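Long-range contacts in multicopper oxidase (Pseudomonas thermotolerans, PDB 6VOW), which probably couples the one-electron oxidation of phenol-like substrates to the reduction of dioxygen to water at its copper centres: residues Leu319-Thr324 with Gly373-Phe378; Arg273-Gly278 with Leu293-Ser298; Leu42-Val47 with Val81-Lys86. All coordinates share one frame; numbering follows the deposited sequence.

Contact 1: Leu319-Thr324 with Gly373-Phe378; sequences LSIAET and GGHYIF
Glu323 spans two residues of its neighbour, its N donating to His375 O at 3.2 Å and its O accepting from Ile377 N at 2.7 Å. The second bond is nearly straight at the hydrogen, 169°, although the donor sits above the carbonyl plane rather than within it. This is the pattern of parallel strands, with Glu323 paired to Tyr376 and Thr324 to Ile377, while a CA-H...O contact from Ala322 CA to His375 O carries the approach back into the turn at 319-322. Tyr376 and Glu323 share one face of the sheet, where Glu323 CB lies 4.1 Å from Tyr376 CD2; Tyr376 OH is bonded to Lys371 N. Strand 323-329 forms an edge of a sheet in the C-terminal cupredoxin-type domain, and strand 375-382 follows it inward, next to 422-428. On the other face stands Ile377, whose CG1, anti to the carbonyl carbon (chi1 -46°), is thereby set beside Ala322 CB and Thr324 OG1. The threonine oxygen also lies 3.4 Å from Ile377 CB. Ile377 CD1 packs 3.6 Å from Ala322 CB and 3.8 Å from Leu319 CD2, the leucine crossing it at about a right angle. An alanine in place of Ile377 would probably open a gap beside Ala322 CB and Thr324 OG1 and leave Leu319 CD2 without its packing partner on this strand. Next to the turn, Ile321 CG2 reaches His375 CB at 4.0 Å.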
loop_
_atom_site.group_PDB
_atom_site.type_symbol
_atom_site.label_atom_id
_atom_site.label_comp_id
_atom_site.label_asym_id
_atom_site.label_seq_id
_atom_site.Cartn_x
_atom_site.Cartn_y
_atom_site.Cartn_z
ATOM N N LEU A 319 -12.826 -1.861 22.929
ATOM C CA LEU A 319 -11.842 -1.152 23.766
ATOM C C LEU A 319 -11.890 -1.522 25.228
ATOM O O LEU A 319 -10.843 -1.626 25.853
ATOM C CB LEU A 319 -11.937 0.370 23.615
ATOM C CG LEU A 319 -11.722 0.894 22.184
ATOM C CD1 LEU A 319 -11.271 2.352 22.210
ATOM C CD2 LEU A 319 -10.719 0.052 21.397
ATOM N N SER A 320 -13.087 -1.727 25.781
ATOM C CA SER A 320 -13.205 -2.028 27.194
ATOM C C SER A 320 -12.521 -3.367 27.529
ATOM O O SER A 320 -12.038 -3.544 28.655
ATOM C CB SER A 320 -14.678 -2.018 27.622
ATOM O OG SER A 320 -15.505 -2.659 26.651
ATOM N N ILE A 321 -12.451 -4.309 26.584
ATOM C CA ILE A 321 -11.773 -5.584 26.892
ATOM C C ILE A 321 -10.285 -5.652 26.412
ATOM O O ILE A 321 -9.519 -6.576 26.778
ATOM C CB ILE A 321 -12.667 -6.790 26.494
ATOM C CG1 ILE A 321 -12.883 -7.687 27.724
ATOM C CG2 ILE A 321 -12.162 -7.534 25.250
ATOM C CD1 ILE A 321 -11.626 -8.201 28.423
ATOM N N ALA A 322 -9.851 -4.645 25.656
ATOM C CA ALA A 322 -8.502 -4.695 25.075
ATOM C C ALA A 322 -7.347 -4.494 26.082
ATOM O O ALA A 322 -7.478 -3.908 27.148
ATOM C CB ALA A 322 -8.373 -3.748 23.892
ATOM N N GLU A 323 -6.213 -5.054 25.720
ATOM C CA GLU A 323 -4.980 -5.051 26.513
ATOM C C GLU A 323 -3.967 -4.252 25.701
ATOM O O GLU A 323 -3.922 -4.411 24.460
ATOM C CB GLU A 323 -4.510 -6.494 26.598
ATOM C CG GLU A 323 -3.339 -6.878 27.504
ATOM C CD GLU A 323 -3.280 -8.398 27.778
ATOM O OE1 GLU A 323 -2.183 -8.896 28.149
ATOM O OE2 GLU A 323 -4.317 -9.110 27.617
ATOM N N THR A 324 -3.154 -3.415 26.363
ATOM C CA THR A 324 -2.206 -2.628 25.582
ATOM C C THR A 324 -0.806 -3.248 25.407
ATOM O O THR A 324 -0.265 -3.903 26.302
ATOM C CB THR A 324 -2.127 -1.160 26.040
ATOM O OG1 THR A 324 -3.437 -0.569 25.991
ATOM C CG2 THR A 324 -1.174 -0.355 25.105
ATOM N N GLY A 373 -8.232 -14.316 18.653
ATOM C CA GLY A 373 -9.515 -13.769 19.112
ATOM C C GLY A 373 -9.351 -12.738 20.201
ATOM O O GLY A 373 -10.304 -12.145 20.617
ATOM N N GLY A 374 -8.117 -12.456 20.578
ATOM C CA GLY A 374 -7.824 -11.451 21.606
ATOM C C GLY A 374 -7.920 -10.042 21.041
ATOM O O GLY A 374 -7.591 -9.781 19.872
ATOM N N HIS A 375 -8.319 -9.132 21.905
ATOM C CA HIS A 375 -8.487 -7.721 21.565
ATOM C C HIS A 375 -7.318 -6.955 22.235
ATOM O O HIS A 375 -7.083 -7.087 23.435
ATOM C CB HIS A 375 -9.857 -7.249 22.026
ATOM C CG HIS A 375 -11.013 -7.838 21.244
ATOM N ND1 HIS A 375 -11.294 -9.186 21.211
ATOM C CD2 HIS A 375 -11.975 -7.244 20.499
ATOM C CE1 HIS A 375 -12.350 -9.408 20.444
ATOM N NE2 HIS A 375 -12.788 -8.236 20.010
ATOM N N TYR A 376 -6.574 -6.215 21.418
ATOM C CA TYR A 376 -5.369 -5.539 21.836
ATOM C C TYR A 376 -5.398 -4.123 21.346
ATOM O O TYR A 376 -6.037 -3.811 20.324
ATOM C CB TYR A 376 -4.135 -6.258 21.292
ATOM C CG TYR A 376 -3.994 -7.663 21.768
ATOM C CD1 TYR A 376 -4.485 -8.699 21.021
ATOM C CD2 TYR A 376 -3.363 -7.967 22.966
ATOM C CE1 TYR A 376 -4.390 -10.003 21.452
ATOM C CE2 TYR A 376 -3.237 -9.286 23.393
ATOM C CZ TYR A 376 -3.788 -10.286 22.630
ATOM O OH TYR A 376 -3.718 -11.578 22.979
ATOM N N ILE A 377 -4.734 -3.258 22.111
ATOM C CA ILE A 377 -4.450 -1.877 21.716
ATOM C C ILE A 377 -2.958 -1.883 21.554
ATOM O O ILE A 377 -2.274 -2.388 22.443
ATOM C CB ILE A 377 -4.685 -0.809 22.825
ATOM C CG1 ILE A 377 -6.004 -0.976 23.581
ATOM C CG2 ILE A 377 -4.520 0.605 22.266
ATOM C CD1 ILE A 377 -7.196 -0.475 22.840
ATOM N N PHE A 378 -2.473 -1.322 20.445
ATOM C CA PHE A 378 -1.075 -1.040 20.176
ATOM C C PHE A 378 -0.899 0.469 20.300
ATOM O O PHE A 378 -1.543 1.242 19.565
ATOM C CB PHE A 378 -0.696 -1.466 18.759
ATOM C CG PHE A 378 -0.532 -2.944 18.577
ATOM C CD1 PHE A 378 -1.110 -3.900 19.431
ATOM C CD2 PHE A 378 0.215 -3.396 17.519
ATOM C CE1 PHE A 378 -0.926 -5.268 19.203
ATOM C CE2 PHE A 378 0.392 -4.734 17.289
ATOM C CZ PHE A 378 -0.162 -5.679 18.132
#

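Contact 2: Arg273-Gly278 with Leu293-Ser298; sequences RVPEAG and LKSVAS
Ser295 and Val274 meet because each turns a branch anti to its own backbone N: OG of the serine (chi1 -179°) and CG1 of the valine (chi1 179°). The serine oxygen thereby enters the bend of 274-277, where the methyl Val274 CG1 lies against it at 3.3 Å. Two consecutive carbonyl oxygens lie close to this hydroxyl, but only that of Pro275 is directed at it. Ser295 OG is placed as the donor to Pro275 O, but their modelled separation of 2.4 Å is too short to take literally, so the exact position and strength of this bond are doubtful. Glu276 O also lies 3.1 Å from Ser295 OG, with the hydroxyl beside its C=O bond. On the proline ring, Pro275 CD lies 4.0 Å from Ser295 CB. In the middle cupredoxin-type domain, this bend belongs to the loop that leaves strand 267-273 in one sheet and enters strand 280-285 in another, and on its way it passes the end of strand 288-296, the antiparallel partner of 280-285. Further along the loop the backbone takes over: Gly278 N gives a weak bond to Ser295 O, 2.8 Å long but strongly bent at the hydrogen. Gly278 has a positive phi, which turns the chain there. Ala277 CA also approaches Ser295 O, at 3.6 Å, so the one carbonyl meets two successive residues of the loop. Nearer the surface, Ala277 CB lies 3.9 Å from Ala297 CA, and the two alanine methyls touch loosely just past the strand end. Ser295 and Ala277 both touch Ala215, while Val274 packs inward on Leu213 and Val219.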
loop_
_atom_site.group_PDB
_atom_site.type_symbol
_atom_site.label_atom_id
_atom_site.label_comp_id
_atom_site.label_asym_id
_atom_site.label_seq_id
_atom_site.Cartn_x
_atom_site.Cartn_y
_atom_site.Cartn_z
ATOM N N ARG A 273 -15.685 15.198 -8.271
ATOM C CA ARG A 273 -16.605 15.758 -9.251
ATOM C C ARG A 273 -15.780 16.366 -10.311
ATOM O O ARG A 273 -15.027 17.321 -10.070
ATOM C CB ARG A 273 -17.501 16.805 -8.687
ATOM C CG ARG A 273 -18.428 17.477 -9.786
ATOM C CD ARG A 273 -19.454 16.510 -10.252
ATOM N NE ARG A 273 -20.330 16.181 -9.141
ATOM C CZ ARG A 273 -21.460 15.475 -9.231
ATOM N NH1 ARG A 273 -21.951 14.976 -10.405
ATOM N NH2 ARG A 273 -22.115 15.260 -8.105
ATOM N N VAL A 274 -15.919 15.799 -11.500
ATOM C CA VAL A 274 -15.186 16.252 -12.636
ATOM C C VAL A 274 -15.882 17.528 -13.100
ATOM O O VAL A 274 -17.100 17.546 -13.332
ATOM C CB VAL A 274 -15.181 15.200 -13.744
ATOM C CG1 VAL A 274 -14.432 15.694 -14.954
ATOM C CG2 VAL A 274 -14.558 13.905 -13.273
ATOM N N PRO A 275 -15.101 18.611 -13.265
ATOM C CA PRO A 275 -15.703 19.845 -13.621
ATOM C C PRO A 275 -16.142 19.791 -15.054
ATOM O O PRO A 275 -15.966 18.803 -15.721
ATOM C CB PRO A 275 -14.581 20.870 -13.399
ATOM C CG PRO A 275 -13.317 20.102 -13.339
ATOM C CD PRO A 275 -13.644 18.657 -13.429
ATOM N N GLU A 276 -16.793 20.856 -15.465
ATOM C CA GLU A 276 -17.274 21.011 -16.816
ATOM C C GLU A 276 -16.165 20.784 -17.802
ATOM O O GLU A 276 -15.011 20.966 -17.460
ATOM C CB GLU A 276 -17.902 22.395 -16.989
ATOM C CG GLU A 276 -17.095 23.616 -16.537
ATOM C CD GLU A 276 -17.782 24.920 -16.931
ATOM O OE1 GLU A 276 -18.165 25.721 -16.025
ATOM O OE2 GLU A 276 -17.953 25.134 -18.156
ATOM N N ALA A 277 -16.532 20.343 -19.004
ATOM C CA ALA A 277 -15.606 19.938 -20.077
ATOM C C ALA A 277 -14.506 20.932 -20.442
ATOM O O ALA A 277 -14.659 22.153 -20.244
ATOM C CB ALA A 277 -16.399 19.629 -21.334
ATOM N N GLY A 278 -13.409 20.403 -20.991
ATOM C CA GLY A 278 -12.209 21.180 -21.223
ATOM C C GLY A 278 -11.471 21.693 -19.988
ATOM O O GLY A 278 -10.358 22.158 -20.149
ATOM N N LEU A 293 -5.905 15.940 -14.632
ATOM C CA LEU A 293 -7.208 15.361 -14.896
ATOM C C LEU A 293 -7.921 16.329 -15.770
ATOM O O LEU A 293 -8.271 17.412 -15.314
ATOM C CB LEU A 293 -7.996 15.225 -13.600
ATOM C CG LEU A 293 -7.324 14.411 -12.523
ATOM C CD1 LEU A 293 -8.329 14.348 -11.408
ATOM C CD2 LEU A 293 -6.932 13.028 -12.970
ATOM N N LYS A 294 -8.066 15.955 -17.038
ATOM C CA LYS A 294 -8.733 16.758 -18.038
ATOM C C LYS A 294 -10.128 16.276 -18.082
ATOM O O LYS A 294 -10.366 15.113 -18.375
ATOM C CB LYS A 294 -8.093 16.591 -19.436
ATOM C CG LYS A 294 -8.700 17.478 -20.522
ATOM C CD LYS A 294 -7.770 17.671 -21.744
ATOM C CE LYS A 294 -8.002 16.633 -22.865
ATOM N NZ LYS A 294 -6.752 16.230 -23.590
ATOM N N SER A 295 -11.049 17.184 -17.783
ATOM C CA SER A 295 -12.459 16.931 -17.912
ATOM C C SER A 295 -12.809 16.858 -19.375
ATOM O O SER A 295 -12.678 17.845 -20.082
ATOM C CB SER A 295 -13.224 18.104 -17.329
ATOM O OG SER A 295 -14.605 17.856 -17.440
ATOM N N VAL A 296 -13.285 15.706 -19.821
ATOM C CA VAL A 296 -13.679 15.497 -21.223
ATOM C C VAL A 296 -15.222 15.547 -21.336
ATOM O O VAL A 296 -15.922 15.270 -20.360
ATOM C CB VAL A 296 -13.094 14.165 -21.706
ATOM C CG1 VAL A 296 -13.207 13.980 -23.221
ATOM C CG2 VAL A 296 -11.628 14.121 -21.309
ATOM N N ALA A 297 -15.749 15.903 -22.511
ATOM C CA ALA A 297 -17.217 16.027 -22.698
ATOM C C ALA A 297 -17.885 14.671 -22.638
ATOM O O ALA A 297 -17.541 13.773 -23.388
ATOM C CB ALA A 297 -17.572 16.738 -23.994
ATOM N N SER A 298 -18.817 14.534 -21.707
ATOM C CA SER A 298 -19.746 13.394 -21.651
ATOM C C SER A 298 -21.161 13.883 -21.979
ATOM O O SER A 298 -21.536 15.042 -21.710
ATOM C CB SER A 298 -19.732 12.782 -20.247
ATOM O OG SER A 298 -20.514 11.604 -20.152
#

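Contact 3: Leu42-Val47 with Val81-Lys86; sequences LIAAPV and VRFINK
The ring of Phe83 meets Ala44 at its edge, with Ala44 CB in the ring plane and 3.6 Å from CE1. Over one ring face lies the backbone N of Asn85, offset toward the rim. Leu42 O approaches obliquely, 3.2 Å from Phe83 CD1. CG anti to the backbone N (chi1 169°) starts the phenylalanine side chain beside its own carbonyl carbon; the ring then reaches across to Ala44 on the neighbouring strand. On the same face of the sheet Leu42 CB packs on Val81 CG1 at 3.6 Å. The opposite face carries Ile43 and Ile84, side by side and pointing the same way, and Ile43 CG2 rests on the aliphatic part of Lys86, 3.8 Å from CD. The backbones pair in parallel, Leu42 bonding to Arg82 and Ile84, and Ala44 to Ile84 and Lys86. The bond from Ile84 N to Leu42 O, 2.9 Å, is close to straight, whereas the N-H...O angle from Lys86 N to Ala44 O is 131°, more bent, where strand 81-85 has ended. Pro46 CD follows beside Lys86 O. The polar ends are held outside the pair: Arg82 forms a salt bridge with Asp122, and Asn85 ND2 bonds to Val115 O. In this first cupredoxin-type domain, strand 37-49 runs between antiparallel 57-62 and parallel 78-85, Tyr62 of the former touching Leu42, Ala44 and Phe83, while antiparallel 120-126 lines the far side of 78-85.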
loop_
_atom_site.group_PDB
_atom_site.type_symbol
_atom_site.label_atom_id
_atom_site.label_comp_id
_atom_site.label_asym_id
_atom_site.label_seq_id
_atom_site.Cartn_x
_atom_site.Cartn_y
_atom_site.Cartn_z
ATOM N N LEU A 42 0.443 -14.786 -13.179
ATOM C CA LEU A 42 1.208 -13.557 -12.986
ATOM C C LEU A 42 2.688 -13.886 -13.058
ATOM O O LEU A 42 3.186 -14.664 -12.246
ATOM C CB LEU A 42 0.917 -12.891 -11.658
ATOM C CG LEU A 42 1.496 -11.468 -11.535
ATOM C CD1 LEU A 42 1.021 -10.570 -12.672
ATOM C CD2 LEU A 42 1.156 -10.802 -10.235
ATOM N N ILE A 43 3.398 -13.266 -14.002
ATOM C CA ILE A 43 4.854 -13.494 -14.214
ATOM C C ILE A 43 5.691 -12.219 -13.843
ATOM O O ILE A 43 5.472 -11.153 -14.404
ATOM C CB ILE A 43 5.062 -13.825 -15.698
ATOM C CG1 ILE A 43 4.381 -15.135 -16.093
ATOM C CG2 ILE A 43 6.501 -13.909 -16.041
ATOM C CD1 ILE A 43 4.298 -15.328 -17.595
ATOM N N ALA A 44 6.647 -12.371 -12.920
ATOM C CA ALA A 44 7.708 -11.413 -12.635
ATOM C C ALA A 44 8.898 -11.651 -13.606
ATOM O O ALA A 44 9.450 -12.745 -13.742
ATOM C CB ALA A 44 8.159 -11.611 -11.219
ATOM N N ALA A 45 9.314 -10.616 -14.275
ATOM C CA ALA A 45 10.330 -10.736 -15.295
ATOM C C ALA A 45 10.905 -9.369 -15.581
ATOM O O ALA A 45 10.235 -8.374 -15.288
ATOM C CB ALA A 45 9.743 -11.275 -16.580
ATOM N N PRO A 46 12.136 -9.332 -16.195
ATOM C CA PRO A 46 12.732 -8.082 -16.578
ATOM C C PRO A 46 11.865 -7.338 -17.539
ATOM O O PRO A 46 11.374 -7.931 -18.460
ATOM C CB PRO A 46 14.061 -8.509 -17.252
ATOM C CG PRO A 46 14.388 -9.892 -16.720
ATOM C CD PRO A 46 13.044 -10.491 -16.480
ATOM N N VAL A 47 11.659 -6.059 -17.291
ATOM C CA VAL A 47 11.006 -5.134 -18.245
ATOM C C VAL A 47 11.936 -3.927 -18.521
ATOM O O VAL A 47 12.259 -3.240 -17.624
ATOM C CB VAL A 47 9.658 -4.528 -17.727
ATOM C CG1 VAL A 47 8.967 -3.771 -18.875
ATOM C CG2 VAL A 47 8.735 -5.555 -17.185
ATOM N N VAL A 81 -3.868 -16.969 -8.086
ATOM C CA VAL A 81 -2.806 -16.406 -8.907
ATOM C C VAL A 81 -1.693 -17.409 -8.948
ATOM O O VAL A 81 -1.101 -17.735 -7.929
ATOM C CB VAL A 81 -2.242 -15.105 -8.361
ATOM C CG1 VAL A 81 -1.128 -14.656 -9.328
ATOM C CG2 VAL A 81 -3.362 -14.080 -8.231
ATOM N N ARG A 82 -1.466 -17.903 -10.152
ATOM C CA ARG A 82 -0.329 -18.739 -10.502
ATOM C C ARG A 82 0.826 -17.770 -10.721
ATOM O O ARG A 82 0.933 -17.141 -11.774
ATOM C CB ARG A 82 -0.701 -19.569 -11.741
ATOM C CG ARG A 82 0.415 -20.259 -12.486
ATOM C CD ARG A 82 1.020 -21.316 -11.660
ATOM N NE ARG A 82 0.167 -22.507 -11.445
ATOM C CZ ARG A 82 0.071 -23.542 -12.263
ATOM N NH1 ARG A 82 0.670 -23.563 -13.452
ATOM N NH2 ARG A 82 -0.677 -24.551 -11.890
ATOM N N PHE A 83 1.633 -17.603 -9.647
ATOM C CA PHE A 83 2.756 -16.772 -9.733
ATOM C C PHE A 83 4.017 -17.526 -10.220
ATOM O O PHE A 83 4.426 -18.511 -9.695
ATOM C CB PHE A 83 3.052 -16.048 -8.449
ATOM C CG PHE A 83 4.377 -15.393 -8.497
ATOM C CD1 PHE A 83 4.630 -14.389 -9.449
ATOM C CD2 PHE A 83 5.360 -15.744 -7.641
ATOM C CE1 PHE A 83 5.883 -13.742 -9.484
ATOM C CE2 PHE A 83 6.633 -15.111 -7.680
ATOM C CZ PHE A 83 6.871 -14.127 -8.589
ATOM N N ILE A 84 4.592 -17.005 -11.266
ATOM C CA ILE A 84 5.730 -17.633 -11.901
ATOM C C ILE A 84 6.881 -16.672 -11.852
ATOM O O ILE A 84 6.782 -15.578 -12.401
ATOM C CB ILE A 84 5.456 -17.954 -13.368
ATOM C CG1 ILE A 84 4.202 -18.864 -13.485
ATOM C CG2 ILE A 84 6.639 -18.723 -13.946
ATOM C CD1 ILE A 84 3.717 -19.110 -14.920
ATOM N N ASN A 85 7.985 -17.112 -11.259
ATOM C CA ASN A 85 9.178 -16.264 -11.098
ATOM C C ASN A 85 10.106 -16.403 -12.329
ATOM O O ASN A 85 10.777 -17.417 -12.495
ATOM C CB ASN A 85 9.894 -16.666 -9.835
ATOM C CG ASN A 85 11.100 -15.810 -9.553
ATOM O OD1 ASN A 85 11.317 -14.814 -10.179
ATOM N ND2 ASN A 85 11.841 -16.177 -8.594
ATOM N N LYS A 86 10.102 -15.422 -13.222
ATOM C CA LYS A 86 11.106 -15.381 -14.314
ATOM C C LYS A 86 12.192 -14.298 -14.144
ATOM O O LYS A 86 12.738 -13.719 -15.116
ATOM C CB LYS A 86 10.412 -15.237 -15.628
ATOM C CG LYS A 86 9.505 -16.410 -15.982
ATOM C CD LYS A 86 9.147 -16.308 -17.474
ATOM C CE LYS A 86 8.597 -17.582 -18.103
ATOM N NZ LYS A 86 7.825 -17.269 -19.342
#

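Overall arrangement
The three contacts fall in series along the chain, contact 3 first, then contact 2, then contact 1, consistent with the three successive cupredoxin-type domains of a laccase. None touches another: the centres of contacts 1 and 2 lie about 47 Å apart, those of 1 and 3 about 40 Å, and those of 2 and 3 about 37 Å. Contacts 1 and 3 both pair parallel strands, whereas contact 2 sets a loop against a strand end. Contact 3 stays clear of the copper cluster, the side chain of Leu42 lying about 14 Å from the Cu-O-Cu linkage. Contact 1 belongs to the domain that carries the copper bound by His388, Cys439 and His444.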